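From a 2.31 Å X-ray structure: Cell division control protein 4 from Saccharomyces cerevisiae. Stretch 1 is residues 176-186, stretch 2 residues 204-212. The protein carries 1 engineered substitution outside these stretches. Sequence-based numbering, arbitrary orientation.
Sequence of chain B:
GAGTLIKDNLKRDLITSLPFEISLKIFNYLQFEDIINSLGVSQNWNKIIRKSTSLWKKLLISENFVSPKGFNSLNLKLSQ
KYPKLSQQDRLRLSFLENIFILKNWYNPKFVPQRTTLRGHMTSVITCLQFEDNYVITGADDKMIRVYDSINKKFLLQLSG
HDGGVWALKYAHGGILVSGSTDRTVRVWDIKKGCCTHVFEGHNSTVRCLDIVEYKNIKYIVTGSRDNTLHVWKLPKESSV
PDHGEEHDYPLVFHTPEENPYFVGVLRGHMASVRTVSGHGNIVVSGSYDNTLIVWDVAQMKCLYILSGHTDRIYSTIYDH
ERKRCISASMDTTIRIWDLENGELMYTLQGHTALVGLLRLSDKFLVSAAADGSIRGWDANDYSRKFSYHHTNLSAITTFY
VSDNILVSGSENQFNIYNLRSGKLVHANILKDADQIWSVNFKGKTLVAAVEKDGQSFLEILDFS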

# COMPACT_ATOMS: atom_id res chain seq x y z
N LEU B 176 6.68 21.37 -10.93
CA LEU B 176 7.63 20.28 -11.10
C LEU B 176 9.07 20.76 -11.25
O LEU B 176 9.32 21.89 -11.68
CB LEU B 176 7.23 19.38 -12.27
CG LEU B 176 7.37 19.93 -13.69
CD1 LEU B 176 8.56 19.29 -14.38
CD2 LEU B 176 6.11 19.69 -14.49
N VAL B 177 10.02 19.89 -10.91
CA VAL B 177 11.44 20.21 -10.99
C VAL B 177 12.14 19.26 -11.96
O VAL B 177 11.85 18.06 -11.97
CB VAL B 177 12.11 20.11 -9.61
CG1 VAL B 177 13.55 20.57 -9.68
CG2 VAL B 177 11.33 20.93 -8.59
N SER B 178 13.05 19.79 -12.77
CA SER B 178 13.77 18.98 -13.75
C SER B 178 15.30 19.14 -13.65
O SER B 178 15.79 20.16 -13.20
CB SER B 178 13.32 19.33 -15.17
OG SER B 178 13.60 20.69 -15.47
N GLY B 179 16.02 18.10 -14.07
CA GLY B 179 17.47 18.14 -14.15
C GLY B 179 17.90 17.73 -15.54
O GLY B 179 17.25 16.89 -16.17
N SER B 180 18.98 18.32 -16.04
CA SER B 180 19.36 18.14 -17.43
C SER B 180 20.86 18.03 -17.66
O SER B 180 21.66 18.24 -16.75
CB SER B 180 18.80 19.28 -18.28
OG SER B 180 19.34 19.28 -19.59
N THR B 181 21.24 17.70 -18.89
CA THR B 181 22.65 17.65 -19.27
C THR B 181 23.19 19.06 -19.51
O THR B 181 24.39 19.23 -19.74
CB THR B 181 22.87 16.80 -20.53
OG1 THR B 181 22.10 17.32 -21.62
CG2 THR B 181 22.47 15.36 -20.27
N ASP B 182 22.32 20.06 -19.46
CA ASP B 182 22.75 21.45 -19.56
C ASP B 182 23.22 21.98 -18.20
O ASP B 182 23.51 23.17 -18.06
CB ASP B 182 21.66 22.34 -20.16
CG ASP B 182 20.39 22.38 -19.32
OD1 ASP B 182 20.44 22.08 -18.11
OD2 ASP B 182 19.33 22.72 -19.89
N ARG B 183 23.27 21.08 -17.22
CA ARG B 183 23.76 21.37 -15.87
C ARG B 183 22.82 22.26 -15.04
O ARG B 183 23.16 22.65 -13.92
CB ARG B 183 25.17 21.96 -15.91
CG ARG B 183 26.14 21.16 -16.76
CD ARG B 183 27.44 21.91 -16.99
NE ARG B 183 28.30 21.21 -17.94
CZ ARG B 183 29.45 21.68 -18.40
NH1 ARG B 183 29.89 22.86 -18.00
NH2 ARG B 183 30.17 20.96 -19.25
N THR B 184 21.64 22.55 -15.58
CA THR B 184 20.69 23.39 -14.87
C THR B 184 19.62 22.60 -14.12
O THR B 184 19.31 21.46 -14.47
CB THR B 184 19.99 24.37 -15.82
OG1 THR B 184 19.16 23.64 -16.74
CG2 THR B 184 21.02 25.19 -16.60
N VAL B 185 19.07 23.22 -13.09
CA VAL B 185 17.90 22.70 -12.40
C VAL B 185 16.76 23.67 -12.67
O VAL B 185 16.89 24.87 -12.43
CB VAL B 185 18.14 22.61 -10.89
CG1 VAL B 185 16.90 22.07 -10.19
CG2 VAL B 185 19.35 21.73 -10.59
N ARG B 186 15.65 23.17 -13.20
CA ARG B 186 14.55 24.04 -13.59
C ARG B 186 13.26 23.74 -12.84
O ARG B 186 12.89 22.59 -12.63
CB ARG B 186 14.32 23.98 -15.09
CG ARG B 186 15.24 24.88 -15.91
CD ARG B 186 14.95 24.73 -17.39
NE ARG B 186 15.54 25.79 -18.19
CZ ARG B 186 16.80 25.79 -18.64
NH1 ARG B 186 17.60 24.77 -18.35
NH2 ARG B 186 17.25 26.80 -19.36
N SER B 204 28.36 19.93 -13.99
CA SER B 204 28.17 18.79 -14.88
C SER B 204 26.70 18.38 -14.92
O SER B 204 25.85 19.04 -14.31
CB SER B 204 29.05 17.62 -14.42
OG SER B 204 29.05 16.57 -15.38
N THR B 205 26.40 17.31 -15.64
CA THR B 205 25.03 16.84 -15.83
C THR B 205 24.31 16.55 -14.51
O THR B 205 24.84 15.86 -13.65
CB THR B 205 24.98 15.56 -16.70
OG1 THR B 205 25.32 15.88 -18.05
CG2 THR B 205 23.59 14.92 -16.66
N VAL B 206 23.11 17.10 -14.36
CA VAL B 206 22.26 16.75 -13.23
C VAL B 206 21.69 15.36 -13.49
O VAL B 206 20.86 15.17 -14.38
CB VAL B 206 21.10 17.75 -13.04
CG1 VAL B 206 20.29 17.39 -11.81
CG2 VAL B 206 21.64 19.17 -12.93
N ARG B 207 22.14 14.38 -12.71
CA ARG B 207 21.83 12.97 -12.99
C ARG B 207 20.57 12.47 -12.30
O ARG B 207 19.88 11.59 -12.81
CB ARG B 207 23.01 12.09 -12.60
CG ARG B 207 22.90 10.66 -13.10
CD ARG B 207 22.78 10.63 -14.61
NE ARG B 207 22.67 9.27 -15.13
CZ ARG B 207 21.52 8.61 -15.25
NH1 ARG B 207 20.38 9.18 -14.89
NH2 ARG B 207 21.52 7.37 -15.74
N CYS B 208 20.27 13.03 -11.13
CA CYS B 208 19.15 12.56 -10.33
C CYS B 208 18.69 13.69 -9.41
O CYS B 208 19.40 14.68 -9.26
CB CYS B 208 19.58 11.36 -9.48
SG CYS B 208 20.96 11.71 -8.33
N LEU B 209 17.52 13.53 -8.81
CA LEU B 209 17.02 14.53 -7.87
C LEU B 209 15.83 14.05 -7.04
O LEU B 209 15.11 13.13 -7.44
CB LEU B 209 16.67 15.85 -8.60
CG LEU B 209 15.38 15.99 -9.40
CD1 LEU B 209 14.32 16.68 -8.57
CD2 LEU B 209 15.64 16.78 -10.67
N ASP B 210 15.63 14.67 -5.88
CA ASP B 210 14.49 14.38 -5.03
C ASP B 210 14.03 15.68 -4.37
O ASP B 210 14.77 16.65 -4.31
CB ASP B 210 14.86 13.36 -3.95
CG ASP B 210 13.65 12.63 -3.40
OD1 ASP B 210 12.50 13.04 -3.68
OD2 ASP B 210 13.85 11.63 -2.67
N ILE B 211 12.79 15.68 -3.87
CA ILE B 211 12.26 16.82 -3.13
C ILE B 211 11.80 16.37 -1.75
O ILE B 211 11.03 15.42 -1.63
CB ILE B 211 11.07 17.47 -3.86
CG1 ILE B 211 11.47 17.90 -5.27
CG2 ILE B 211 10.55 18.66 -3.06
CD1 ILE B 211 10.33 18.52 -6.06
N VAL B 212 12.26 17.06 -0.72
CA VAL B 212 11.86 16.72 0.64
C VAL B 212 11.17 17.89 1.32
O VAL B 212 11.37 19.04 0.94
CB VAL B 212 13.07 16.28 1.49
CG1 VAL B 212 13.76 15.09 0.84
CG2 VAL B 212 14.05 17.44 1.67

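Stretch 1 is a hairpin: strand 176-180 runs into a type I turn from Ser-180 to Arg-183 and returns through Val-185 and Arg-186, the two arms tied by Ser-178 N to Arg-186 O (2.8 Å) and Arg-186 N to Ser-178 O (3.0 Å). The strand of stretch 2, 206-212, runs roughly antiparallel to strand 176-180, at 152° and 5.6 Å at closest approach, and only one hydrogen bond links them. It runs from Val-206 N to Ser-180 O at 3.0 Å. Ser-180 O sits where the strand enters the turn and also accepts a weak bond from Arg-183 N (3.3 Å), so one oxygen helps close the turn and anchors the incoming strand.

Val-206 is the centrepiece, with the largest area covered by the other stretch. Its CB points toward stretch 1, and its two methyls reach different parts of the hairpin: Val-206 CG1 lies 3.7 Å from Gly-179 CA, while Val-206 CG2 lies 3.6 Å from Thr-184 O and 4.2 Å from Val-185 CG2. Glycine suits position 179 because a CB there would point at stretch 2 and come within 2.5 Å of Val-206 CG1, a clash. The bare backbone also admits Leu-209, whose CD2 is 3.7 Å from Gly-179 N.

Val-177 points toward stretch 2 and sets CG1 4.1 Å from Leu-209 CD1 and CG2 3.6 Å from Ile-211 CD1. The compact, branched valine offers a methyl to each of two longer side chains, which span the gap between the strands. Ser-178, pointing away, leaves this apolar layer uninterrupted.

At the turn end the contact becomes more polar. Thr-205 OG1 approaches Thr-181 CA to 3.4 Å, and its hydrogen-bonding need is met elsewhere in the structure. The exposed Arg-183 lays its aliphatic portion beside the backbone, with CG 3.3 Å from Ser-204 O; its CA makes a CA-H...O contact with the same oxygen at 3.5 Å.

Asp-182 takes no part in the contact directly but braces the turn that does. Asp-182 N donates to Ser-180 OG (3.1 Å), Asp-182 OD1 accepts from Thr-184 N (2.8 Å) and, at a very short 2.4 Å, from Thr-184 OG1, and Asp-182 OD2 forms a salt bridge with Arg-186 NH1 (3.1 Å). The rule is economical: a polar network shapes the hairpin, one backbone bond joins the two strands, and a valine packed against glycine fills the join.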